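Local coordinates for protein prolyl-tRNA synthetase (Naegleria fowleri, PDB 6UYH) that probably catalyses the ATP-dependent attachment of proline to its cognate tRNA, and here binds the inhibitor halofuginone together with an ATP analogue, at residues E20-W25 / A228-A233; T209-F214 / A445-I450; N245-F250 / A264-W269. All coordinates share one frame; numbering follows the deposited sequence.

Interaction 1: E20-W25 / A228-A233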
loop_
_atom_site.group_PDB
_atom_site.type_symbol
_atom_site.label_atom_id
_atom_site.label_comp_id
_atom_site.label_asym_id
_atom_site.label_seq_id
_atom_site.Cartn_x
_atom_site.Cartn_y
_atom_site.Cartn_z
ATOM N N GLU A 20 2.835 26.727 25.032
ATOM C CA GLU A 20 2.279 26.543 26.371
ATOM C C GLU A 20 2.346 25.090 26.835
ATOM O O GLU A 20 2.724 24.806 27.976
ATOM C CB GLU A 20 0.812 27.011 26.415
ATOM C CG GLU A 20 0.625 28.502 26.566
ATOM C CD GLU A 20 -0.829 28.929 26.397
ATOM O OE1 GLU A 20 -1.667 28.094 25.984
ATOM O OE2 GLU A 20 -1.126 30.109 26.660
ATOM N N ASN A 21 1.913 24.170 25.982
ATOM C CA ASN A 21 1.849 22.755 26.337
ATOM C C ASN A 21 1.966 22.006 25.016
ATOM O O ASN A 21 0.979 21.876 24.284
ATOM C CB ASN A 21 0.555 22.419 27.072
ATOM C CG ASN A 21 0.502 20.971 27.542
ATOM O OD1 ASN A 21 1.042 20.074 26.902
ATOM N ND2 ASN A 21 -0.156 20.743 28.670
ATOM N N PHE A 22 3.179 21.548 24.707
ATOM C CA PHE A 22 3.450 21.032 23.374
ATOM C C PHE A 22 2.645 19.774 23.095
ATOM O O PHE A 22 2.168 19.575 21.971
ATOM C CB PHE A 22 4.956 20.770 23.216
ATOM C CG PHE A 22 5.380 20.461 21.802
ATOM C CD1 PHE A 22 4.981 21.267 20.747
ATOM C CD2 PHE A 22 6.204 19.379 21.532
ATOM C CE1 PHE A 22 5.367 20.978 19.440
ATOM C CE2 PHE A 22 6.605 19.089 20.229
ATOM C CZ PHE A 22 6.186 19.896 19.181
ATOM N N SER A 23 2.473 18.911 24.096
ATOM C CA SER A 23 1.780 17.655 23.818
ATOM C C SER A 23 0.281 17.878 23.643
ATOM O O SER A 23 -0.350 17.227 22.798
ATOM C CB SER A 23 2.073 16.639 24.929
ATOM O OG SER A 23 1.662 17.131 26.186
ATOM N N GLU A 24 -0.299 18.815 24.389
ATOM C CA GLU A 24 -1.716 19.109 24.218
ATOM C C GLU A 24 -1.964 19.851 22.907
ATOM O O GLU A 24 -2.930 19.550 22.195
ATOM C CB GLU A 24 -2.236 19.903 25.418
ATOM C CG GLU A 24 -3.688 20.363 25.290
ATOM C CD GLU A 24 -4.697 19.224 25.162
ATOM O OE1 GLU A 24 -4.370 18.067 25.514
ATOM O OE2 GLU A 24 -5.833 19.499 24.708
ATOM N N TRP A 25 -1.090 20.806 22.566
ATOM C CA TRP A 25 -1.147 21.458 21.256
ATOM C C TRP A 25 -1.129 20.433 20.128
ATOM O O TRP A 25 -1.937 20.495 19.192
ATOM C CB TRP A 25 0.028 22.436 21.093
ATOM C CG TRP A 25 0.155 22.961 19.681
ATOM C CD1 TRP A 25 -0.484 24.053 19.151
ATOM C CD2 TRP A 25 0.946 22.407 18.620
ATOM N NE1 TRP A 25 -0.129 24.216 17.831
ATOM C CE2 TRP A 25 0.743 23.218 17.480
ATOM C CE3 TRP A 25 1.824 21.313 18.528
ATOM C CZ2 TRP A 25 1.363 22.961 16.258
ATOM C CZ3 TRP A 25 2.445 21.056 17.306
ATOM C CH2 TRP A 25 2.212 21.880 16.187
ATOM N N ALA A 228 12.212 22.289 17.269
ATOM C CA ALA A 228 12.670 23.484 17.980
ATOM C C ALA A 228 11.871 23.762 19.250
ATOM O O ALA A 228 12.422 24.311 20.212
ATOM C CB ALA A 228 12.609 24.701 17.055
ATOM N N THR A 229 10.574 23.426 19.274
ATOM C CA THR A 229 9.739 23.828 20.408
ATOM C C THR A 229 10.265 23.257 21.722
ATOM O O THR A 229 10.389 23.977 22.716
ATOM C CB THR A 229 8.282 23.409 20.186
ATOM O OG1 THR A 229 7.746 24.142 19.080
ATOM C CG2 THR A 229 7.439 23.741 21.433
ATOM N N ASN A 230 10.599 21.965 21.748
ATOM C CA ASN A 230 11.145 21.376 22.966
ATOM C C ASN A 230 12.597 20.943 22.813
ATOM O O ASN A 230 13.121 20.250 23.693
ATOM C CB ASN A 230 10.276 20.207 23.449
ATOM C CG ASN A 230 10.101 19.120 22.413
ATOM O OD1 ASN A 230 10.629 19.201 21.305
ATOM N ND2 ASN A 230 9.351 18.079 22.776
ATOM N N GLY A 231 13.269 21.365 21.744
ATOM C CA GLY A 231 14.707 21.134 21.614
ATOM C C GLY A 231 15.106 19.678 21.517
ATOM O O GLY A 231 16.099 19.265 22.136
ATOM N N ARG A 232 14.368 18.889 20.735
ATOM C CA ARG A 232 14.574 17.451 20.644
ATOM C C ARG A 232 14.818 17.035 19.207
ATOM O O ARG A 232 14.123 17.483 18.293
ATOM C CB ARG A 232 13.378 16.676 21.180
ATOM C CG ARG A 232 13.173 16.912 22.637
ATOM C CD ARG A 232 12.152 15.996 23.260
ATOM N NE ARG A 232 12.130 16.318 24.680
ATOM C CZ ARG A 232 12.751 15.619 25.623
ATOM N NH1 ARG A 232 13.421 14.512 25.304
ATOM N NH2 ARG A 232 12.685 16.030 26.882
ATOM N N ALA A 233 15.795 16.158 19.023
ATOM C CA ALA A 233 16.040 15.574 17.721
ATOM C C ALA A 233 15.090 14.405 17.488
ATOM O O ALA A 233 14.588 13.782 18.431
ATOM C CB ALA A 233 17.492 15.110 17.615
#
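Thr229 lies against one face of the Phe22 ring, in a contact that joins the first turn of helix 22-32 to the beta-hairpin connection between strands 219-227 and 232-243 of the class II synthetase core. The methyl CG2 comes closest, 3.6 Å from Phe22 CD1. This is an off-centre CH-pi contact, with CG2 4.0 Å from the ring centroid and 30° off the normal. Thr229 CB also sits over that face, toward the rim. Asn230 reaches the CD2 side of the ring, where ND2 is 3.6 Å from Phe22 CD2. Amide and ring planes are 64° apart. The same ND2 is hydrogen-bonded to Tyr513 OH and Asp464 OD1, which hold the amide beside the ring. Tyr513 and Ile227 also pack on Phe22. The ring extends toward the hairpin because CG is anti to the backbone N (chi1 -170°). Just after Asn230, Gly231 and Arg232 both face Ile227 in a G1 beta bulge, and Gly231 has the positive phi of that motif. On the helix side, Asn21 is the N-cap. Its OD1 accepts from Glu24 N at 3.1 Å, with the donor above the carbonyl plane.

Interaction 2: T209-F214 / A445-I450. With HFG (7-bromo-6-chloro-3-{3-[(2R,3S)-3-hydroxypiperidin-2-yl]-2-oxopropyl}quinazolin-4(3H)-one), chain D.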
loop_
_atom_site.group_PDB
_atom_site.type_symbol
_atom_site.label_atom_id
_atom_site.label_comp_id
_atom_site.label_asym_id
_atom_site.label_seq_id
_atom_site.Cartn_x
_atom_site.Cartn_y
_atom_site.Cartn_z
ATOM N N THR A 209 26.705 6.228 16.202
ATOM C CA THR A 209 27.775 5.648 17.001
ATOM C C THR A 209 27.565 4.141 17.176
ATOM O O THR A 209 26.510 3.592 16.852
ATOM C CB THR A 209 27.830 6.315 18.372
ATOM O OG1 THR A 209 26.573 6.109 19.026
ATOM C CG2 THR A 209 28.057 7.801 18.218
ATOM N N GLU A 210 28.577 3.477 17.742
ATOM C CA GLU A 210 28.490 2.027 17.909
ATOM C C GLU A 210 27.285 1.635 18.763
ATOM O O GLU A 210 26.638 0.613 18.505
ATOM C CB GLU A 210 29.785 1.487 18.514
ATOM C CG GLU A 210 30.979 1.580 17.572
ATOM C CD GLU A 210 30.742 0.860 16.254
ATOM O OE1 GLU A 210 30.342 -0.323 16.290
ATOM O OE2 GLU A 210 30.943 1.480 15.183
ATOM N N ASN A 211 26.951 2.448 19.767
ATOM C CA ASN A 211 25.839 2.107 20.648
ATOM C C ASN A 211 24.492 2.277 19.962
ATOM O O ASN A 211 23.549 1.537 20.264
ATOM C CB ASN A 211 25.896 2.953 21.924
ATOM C CG ASN A 211 24.688 2.740 22.823
ATOM O OD1 ASN A 211 24.471 1.643 23.337
ATOM N ND2 ASN A 211 23.901 3.794 23.023
ATOM N N GLU A 212 24.375 3.227 19.036
ATOM C CA GLU A 212 23.093 3.513 18.418
ATOM C C GLU A 212 22.890 2.811 17.085
ATOM O O GLU A 212 21.754 2.746 16.610
ATOM C CB GLU A 212 22.920 5.024 18.228
ATOM C CG GLU A 212 22.692 5.774 19.530
ATOM C CD GLU A 212 21.332 5.475 20.139
ATOM O OE1 GLU A 212 20.354 5.343 19.374
ATOM O OE2 GLU A 212 21.243 5.365 21.379
ATOM N N LYS A 213 23.941 2.281 16.468
ATOM C CA LYS A 213 23.765 1.662 15.164
ATOM C C LYS A 213 23.038 0.322 15.297
ATOM O O LYS A 213 22.955 -0.272 16.376
ATOM C CB LYS A 213 25.117 1.458 14.476
ATOM C CG LYS A 213 25.881 0.250 14.966
ATOM C CD LYS A 213 27.072 -0.055 14.057
ATOM C CE LYS A 213 27.850 -1.266 14.547
ATOM N NZ LYS A 213 27.002 -2.488 14.678
ATOM N N PHE A 214 22.505 -0.146 14.172
ATOM C CA PHE A 214 21.891 -1.467 14.112
ATOM C C PHE A 214 22.937 -2.533 14.424
ATOM O O PHE A 214 23.993 -2.592 13.783
ATOM C CB PHE A 214 21.289 -1.669 12.718
ATOM C CG PHE A 214 20.589 -2.995 12.505
ATOM C CD1 PHE A 214 20.558 -3.561 11.239
ATOM C CD2 PHE A 214 19.960 -3.656 13.545
ATOM C CE1 PHE A 214 19.907 -4.767 11.009
ATOM C CE2 PHE A 214 19.316 -4.868 13.329
ATOM C CZ PHE A 214 19.291 -5.419 12.059
ATOM N N ALA A 445 31.105 3.100 26.257
ATOM C CA ALA A 445 31.168 3.518 27.654
ATOM C C ALA A 445 31.125 5.035 27.789
ATOM O O ALA A 445 30.495 5.563 28.715
ATOM C CB ALA A 445 32.426 2.956 28.312
ATOM N N ALA A 446 31.803 5.759 26.889
ATOM C CA ALA A 446 31.733 7.216 26.934
ATOM C C ALA A 446 30.311 7.689 26.682
ATOM O O ALA A 446 29.809 8.583 27.371
ATOM C CB ALA A 446 32.688 7.834 25.913
ATOM N N GLU A 447 29.632 7.078 25.712
ATOM C CA GLU A 447 28.262 7.483 25.421
ATOM C C GLU A 447 27.344 7.220 26.611
ATOM O O GLU A 447 26.473 8.041 26.930
ATOM C CB GLU A 447 27.757 6.754 24.176
ATOM C CG GLU A 447 26.339 7.118 23.795
ATOM C CD GLU A 447 25.953 6.610 22.418
ATOM O OE1 GLU A 447 26.858 6.225 21.638
ATOM O OE2 GLU A 447 24.737 6.606 22.127
ATOM N N GLU A 448 27.517 6.078 27.275
ATOM C CA GLU A 448 26.702 5.777 28.449
ATOM C C GLU A 448 26.990 6.756 29.581
ATOM O O GLU A 448 26.072 7.202 30.280
ATOM C CB GLU A 448 26.950 4.336 28.896
ATOM C CG GLU A 448 26.215 3.935 30.173
ATOM C CD GLU A 448 24.698 4.000 30.042
ATOM O OE1 GLU A 448 24.173 3.842 28.912
ATOM O OE2 GLU A 448 24.033 4.213 31.081
ATOM N N TYR A 449 28.262 7.101 29.778
ATOM C CA TYR A 449 28.620 8.105 30.777
ATOM C C TYR A 449 27.917 9.433 30.506
ATOM O O TYR A 449 27.328 10.035 31.409
ATOM C CB TYR A 449 30.134 8.287 30.797
ATOM C CG TYR A 449 30.608 9.387 31.709
ATOM C CD1 TYR A 449 30.802 9.147 33.064
ATOM C CD2 TYR A 449 30.874 10.660 31.219
ATOM C CE1 TYR A 449 31.249 10.143 33.909
ATOM C CE2 TYR A 449 31.321 11.668 32.065
ATOM C CZ TYR A 449 31.502 11.400 33.406
ATOM O OH TYR A 449 31.943 12.385 34.264
ATOM N N ILE A 450 27.969 9.904 29.259
ATOM C CA ILE A 450 27.345 11.181 28.922
ATOM C C ILE A 450 25.843 11.123 29.164
ATOM O O ILE A 450 25.243 12.071 29.689
ATOM C CB ILE A 450 27.674 11.561 27.466
ATOM C CG1 ILE A 450 29.177 11.837 27.315
ATOM C CG2 ILE A 450 26.833 12.752 27.010
ATOM C CD1 ILE A 450 29.641 11.848 25.852
HETATM O "O4'" HFG D . 14.611 -2.831 11.788
HETATM C C21 HFG D . 15.784 -2.647 12.041
HETATM C "C3'" HFG D . 16.830 -2.548 10.955
HETATM C "C2'" HFG D . 16.325 -2.077 9.584
HETATM N "N1'" HFG D . 15.420 -3.047 8.952
HETATM C "C6'" HFG D . 15.067 -2.655 7.583
HETATM C "C5'" HFG D . 14.394 -1.309 7.537
HETATM C "C4'" HFG D . 15.255 -0.255 8.239
HETATM C C39 HFG D . 15.640 -0.711 9.634
HETATM O "O7'" HFG D . 16.512 0.253 10.231
HETATM C "C1'" HFG D . 16.276 -2.524 13.491
HETATM N N3 HFG D . 15.351 -3.144 14.437
HETATM C C4 HFG D . 15.241 -4.528 14.421
HETATM O O11 HFG D . 15.926 -5.207 13.678
HETATM C C10 HFG D . 14.214 -5.051 15.331
HETATM C C5 HFG D . 14.000 -6.424 15.433
HETATM C C2 HFG D . 14.569 -2.365 15.245
HETATM N N1 HFG D . 13.650 -2.780 16.042
HETATM C C9 HFG D . 13.444 -4.160 16.084
HETATM C C8 HFG D . 12.419 -4.647 16.894
HETATM C C7 HFG D . 12.202 -6.013 16.961
HETATM BR BR1 HFG D . 10.736 -6.631 17.988
HETATM C C6 HFG D . 13.003 -6.894 16.265
HETATM CL CL1 HFG D . 12.819 -8.612 16.451
HETATM O O HOH W 1 28.653 4.410 21.219
#
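Glu447 reaches Thr209 and Asn211 through a nearly straight side chain, with CG anti to the backbone N (chi1 -180°) and the chain extended beyond it. Thr209 OG1 is placed between its own backbone N and carbonyl carbon, facing the carboxylate. Thr209 OG1 donates to Glu447 OE1 at 2.6 Å, a short bond on the syn side and slightly out of the carboxylate plane. Asn211 ND2 donates to Glu447 OE2 at 3.1 Å. That bond is nearly straight, 166° at the hydrogen, and lies close to the amide plane. It meets OE2 from above the carboxylate, and the two planes are 90° apart. A water adds a third link: it accepts from Asn211 N at 3.0 Å and donates to Glu447 OE1 at 2.6 Å.

The contact ties helix 444-457 of the prolyl-tRNA synthetase C-terminal region to the loop between strands 204-207 and 219-227 of the class II core. Ser475 hydrogen-bonds both Glu447 OE2 and Thr209 OG1, and Trp440 packs on both side chains. Glu212 brings a second negative charge, its OE2 3.8 Å from Glu447 OE2, which may raise the proton affinity of the pair. Lys474 makes a long, weak ion pair with Glu212. Farther along the loop, Phe214 lines the halofuginone pocket. One face of its ring lies under the inhibitor, whose C3' is over the ring centre, and Phe214 CE2 is 3.4 Å from the inhibitor's O11.

Interaction 3: N245-F250 / A264-W269. With HFG (7-bromo-6-chloro-3-{3-[(2R,3S)-3-hydroxypiperidin-2-yl]-2-oxopropyl}quinazolin-4(3H)-one), chain D.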
loop_
_atom_site.group_PDB
_atom_site.type_symbol
_atom_site.label_atom_id
_atom_site.label_comp_id
_atom_site.label_asym_id
_atom_site.label_seq_id
_atom_site.Cartn_x
_atom_site.Cartn_y
_atom_site.Cartn_z
ATOM N N ASN A 245 27.405 -9.532 7.224
ATOM C CA ASN A 245 26.922 -10.056 8.497
ATOM C C ASN A 245 25.701 -10.948 8.318
ATOM O O ASN A 245 25.614 -12.021 8.927
ATOM C CB ASN A 245 26.604 -8.897 9.444
ATOM C CG ASN A 245 27.840 -8.096 9.807
ATOM O OD1 ASN A 245 28.925 -8.654 9.965
ATOM N ND2 ASN A 245 27.686 -6.787 9.936
ATOM N N PHE A 246 24.743 -10.521 7.493
ATOM C CA PHE A 246 23.553 -11.330 7.269
ATOM C C PHE A 246 23.771 -12.388 6.198
ATOM O O PHE A 246 23.131 -13.445 6.246
ATOM C CB PHE A 246 22.361 -10.441 6.904
ATOM C CG PHE A 246 21.714 -9.790 8.097
ATOM C CD1 PHE A 246 22.170 -8.567 8.568
ATOM C CD2 PHE A 246 20.666 -10.412 8.762
ATOM C CE1 PHE A 246 21.583 -7.969 9.672
ATOM C CE2 PHE A 246 20.074 -9.816 9.862
ATOM C CZ PHE A 246 20.532 -8.594 10.315
ATOM N N SER A 247 24.664 -12.143 5.237
ATOM C CA SER A 247 24.905 -13.163 4.224
ATOM C C SER A 247 25.645 -14.357 4.810
ATOM O O SER A 247 25.466 -15.486 4.342
ATOM C CB SER A 247 25.657 -12.569 3.035
ATOM O OG SER A 247 26.843 -11.918 3.432
ATOM N N LYS A 248 26.458 -14.146 5.848
ATOM C CA LYS A 248 27.034 -15.294 6.538
ATOM C C LYS A 248 25.979 -16.004 7.374
ATOM O O LYS A 248 25.937 -17.239 7.414
ATOM C CB LYS A 248 28.219 -14.857 7.400
ATOM C CG LYS A 248 29.453 -14.488 6.596
ATOM C CD LYS A 248 30.518 -13.853 7.482
ATOM C CE LYS A 248 31.670 -13.317 6.649
ATOM N NZ LYS A 248 32.674 -12.574 7.473
ATOM N N MET A 249 25.099 -15.233 8.013
ATOM C CA MET A 249 24.012 -15.791 8.812
ATOM C C MET A 249 23.083 -16.660 7.969
ATOM O O MET A 249 22.667 -17.741 8.401
ATOM C CB MET A 249 23.221 -14.648 9.456
ATOM C CG MET A 249 22.908 -14.785 10.940
ATOM S SD MET A 249 22.098 -13.291 11.589
ATOM C CE MET A 249 23.435 -12.097 11.528
ATOM N N PHE A 250 22.731 -16.199 6.771
ATOM C CA PHE A 250 21.723 -16.875 5.965
ATOM C C PHE A 250 22.307 -17.613 4.767
ATOM O O PHE A 250 21.545 -18.115 3.943
ATOM C CB PHE A 250 20.656 -15.872 5.512
ATOM C CG PHE A 250 19.783 -15.408 6.627
ATOM C CD1 PHE A 250 20.132 -14.301 7.383
ATOM C CD2 PHE A 250 18.643 -16.112 6.964
ATOM C CE1 PHE A 250 19.343 -13.886 8.434
ATOM C CE2 PHE A 250 17.846 -15.699 8.012
ATOM C CZ PHE A 250 18.207 -14.584 8.758
ATOM N N ALA A 264 27.523 -12.353 -0.328
ATOM C CA ALA A 264 27.026 -11.086 -0.842
ATOM C C ALA A 264 27.203 -9.979 0.191
ATOM O O ALA A 264 27.177 -10.215 1.402
ATOM C CB ALA A 264 25.544 -11.197 -1.225
ATOM N N TYR A 265 27.386 -8.760 -0.303
ATOM C CA TYR A 265 27.301 -7.566 0.524
ATOM C C TYR A 265 25.865 -7.065 0.499
ATOM O O TYR A 265 25.219 -7.071 -0.554
ATOM C CB TYR A 265 28.255 -6.489 0.016
ATOM C CG TYR A 265 29.706 -6.841 0.269
ATOM C CD1 TYR A 265 30.375 -6.328 1.375
ATOM C CD2 TYR A 265 30.387 -7.706 -0.573
ATOM C CE1 TYR A 265 31.701 -6.653 1.627
ATOM C CE2 TYR A 265 31.719 -8.038 -0.328
ATOM C CZ TYR A 265 32.362 -7.507 0.777
ATOM O OH TYR A 265 33.676 -7.824 1.036
ATOM N N GLN A 266 25.353 -6.663 1.663
ATOM C CA GLN A 266 23.958 -6.254 1.771
ATOM C C GLN A 266 23.817 -4.903 2.448
ATOM O O GLN A 266 24.653 -4.499 3.264
ATOM C CB GLN A 266 23.118 -7.257 2.554
ATOM C CG GLN A 266 22.904 -8.577 1.831
ATOM C CD GLN A 266 22.252 -9.595 2.730
ATOM O OE1 GLN A 266 22.935 -10.322 3.453
ATOM N NE2 GLN A 266 20.919 -9.640 2.712
ATOM N N ASN A 267 22.726 -4.222 2.096
ATOM C CA ASN A 267 22.234 -3.033 2.779
ATOM C C ASN A 267 20.770 -3.249 3.138
ATOM O O ASN A 267 20.078 -4.066 2.523
ATOM C CB ASN A 267 22.305 -1.775 1.903
ATOM C CG ASN A 267 23.685 -1.487 1.386
ATOM O OD1 ASN A 267 24.699 -1.806 2.021
ATOM N ND2 ASN A 267 23.737 -0.843 0.227
ATOM N N SER A 268 20.285 -2.476 4.112
ATOM C CA SER A 268 18.845 -2.284 4.275
ATOM C C SER A 268 18.595 -0.856 4.738
ATOM O O SER A 268 19.482 -0.195 5.278
ATOM C CB SER A 268 18.217 -3.311 5.243
ATOM O OG SER A 268 18.663 -3.114 6.571
ATOM N N TRP A 269 17.379 -0.362 4.494
ATOM C CA TRP A 269 17.094 1.046 4.723
ATOM C C TRP A 269 15.588 1.209 4.877
ATOM O O TRP A 269 14.821 0.513 4.212
ATOM C CB TRP A 269 17.629 1.933 3.578
ATOM C CG TRP A 269 17.847 1.222 2.226
ATOM C CD1 TRP A 269 18.965 0.529 1.827
ATOM C CD2 TRP A 269 16.932 1.175 1.108
ATOM N NE1 TRP A 269 18.797 0.047 0.541
ATOM C CE2 TRP A 269 17.561 0.429 0.078
ATOM C CE3 TRP A 269 15.652 1.700 0.881
ATOM C CZ2 TRP A 269 16.951 0.188 -1.159
ATOM C CZ3 TRP A 269 15.036 1.451 -0.364
ATOM C CH2 TRP A 269 15.689 0.699 -1.359
HETATM O "O4'" HFG D . 14.611 -2.831 11.788
HETATM C C21 HFG D . 15.784 -2.647 12.041
HETATM C "C3'" HFG D . 16.830 -2.548 10.955
HETATM C "C2'" HFG D . 16.325 -2.077 9.584
HETATM N "N1'" HFG D . 15.420 -3.047 8.952
HETATM C "C6'" HFG D . 15.067 -2.655 7.583
HETATM C "C5'" HFG D . 14.394 -1.309 7.537
HETATM C "C4'" HFG D . 15.255 -0.255 8.239
HETATM C C39 HFG D . 15.640 -0.711 9.634
HETATM O "O7'" HFG D . 16.512 0.253 10.231
HETATM C "C1'" HFG D . 16.276 -2.524 13.491
HETATM N N3 HFG D . 15.351 -3.144 14.437
HETATM C C4 HFG D . 15.241 -4.528 14.421
HETATM O O11 HFG D . 15.926 -5.207 13.678
HETATM C C10 HFG D . 14.214 -5.051 15.331
HETATM C C5 HFG D . 14.000 -6.424 15.433
HETATM C C2 HFG D . 14.569 -2.365 15.245
HETATM N N1 HFG D . 13.650 -2.780 16.042
HETATM C C9 HFG D . 13.444 -4.160 16.084
HETATM C C8 HFG D . 12.419 -4.647 16.894
HETATM C C7 HFG D . 12.202 -6.013 16.961
HETATM BR BR1 HFG D . 10.736 -6.631 17.988
HETATM C C6 HFG D . 13.003 -6.894 16.265
HETATM CL CL1 HFG D . 12.819 -8.612 16.451
HETATM O O HOH W 2 25.031 -9.292 4.832
#
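Helix 245-250 packs here against strand 261-272, part of the antiparallel sheet of the class II synthetase catalytic core, at the strand's end away from the inhibitor. Ser247 carries the contact. Its OG donates to the backbone Ala264 O at 2.7 Å, in the carbonyl plane and with a C=O...donor angle of 151°. The hydroxyl is set for this by a chi1 of 54°, which places OG between the backbone N and the carbonyl carbon.

Two residues on, Gln266 points its side chain at the helix. The chain is extended beyond CG, and OE1 lies 3.5 Å from Phe246 CB. OE1 is also 3.1 Å from Ser247 N, but the angle is too poor for a hydrogen bond. A water makes the link instead: it accepts from Ser247 N at 2.9 Å and donates to Gln266 OE1 at 2.7 Å. The Phe246 ring leads away from the strand and packs against Tyr125 of helix 121-131. Gln266 and Ser268 touch Tyr125 too.

Farther along the strand the halofuginone pocket begins. Ser268 OG is 3.8 Å from C6' of the inhibitor's piperidine ring, and Trp269 C is 3.7 Å from C4' of the inhibitor. Asn267 is held by His241 and Glu183, and Glu183 also binds Trp269 NE1. The helix is thus joined to the strand by one direct serine bond and one water bridge, so a buried backbone carbonyl, the Ser247 amide N-H and the glutamine oxygen all have polar partners without any charged group.

Interactions 2 and 3 meet: Phe214 CZ lies 3.8 Å from Phe246 CZ, and both include residues that touch halofuginone. Interaction 1 is remote, its centre about 26 Å from that of interaction 2 and 39 Å from that of interaction 3. It still reaches the same sheet as interaction 3, because strands 232-243 and 261-272 are neighbours in it. The chemistry differs with place. Interaction 3 is buried, using a neutral hydroxyl bond and a water. Interaction 2 is partly buried and centres on a carboxylate that joins the core to the C-terminal region. Interaction 1, also partly buried, relies on an aromatic ring packed against a hairpin loop.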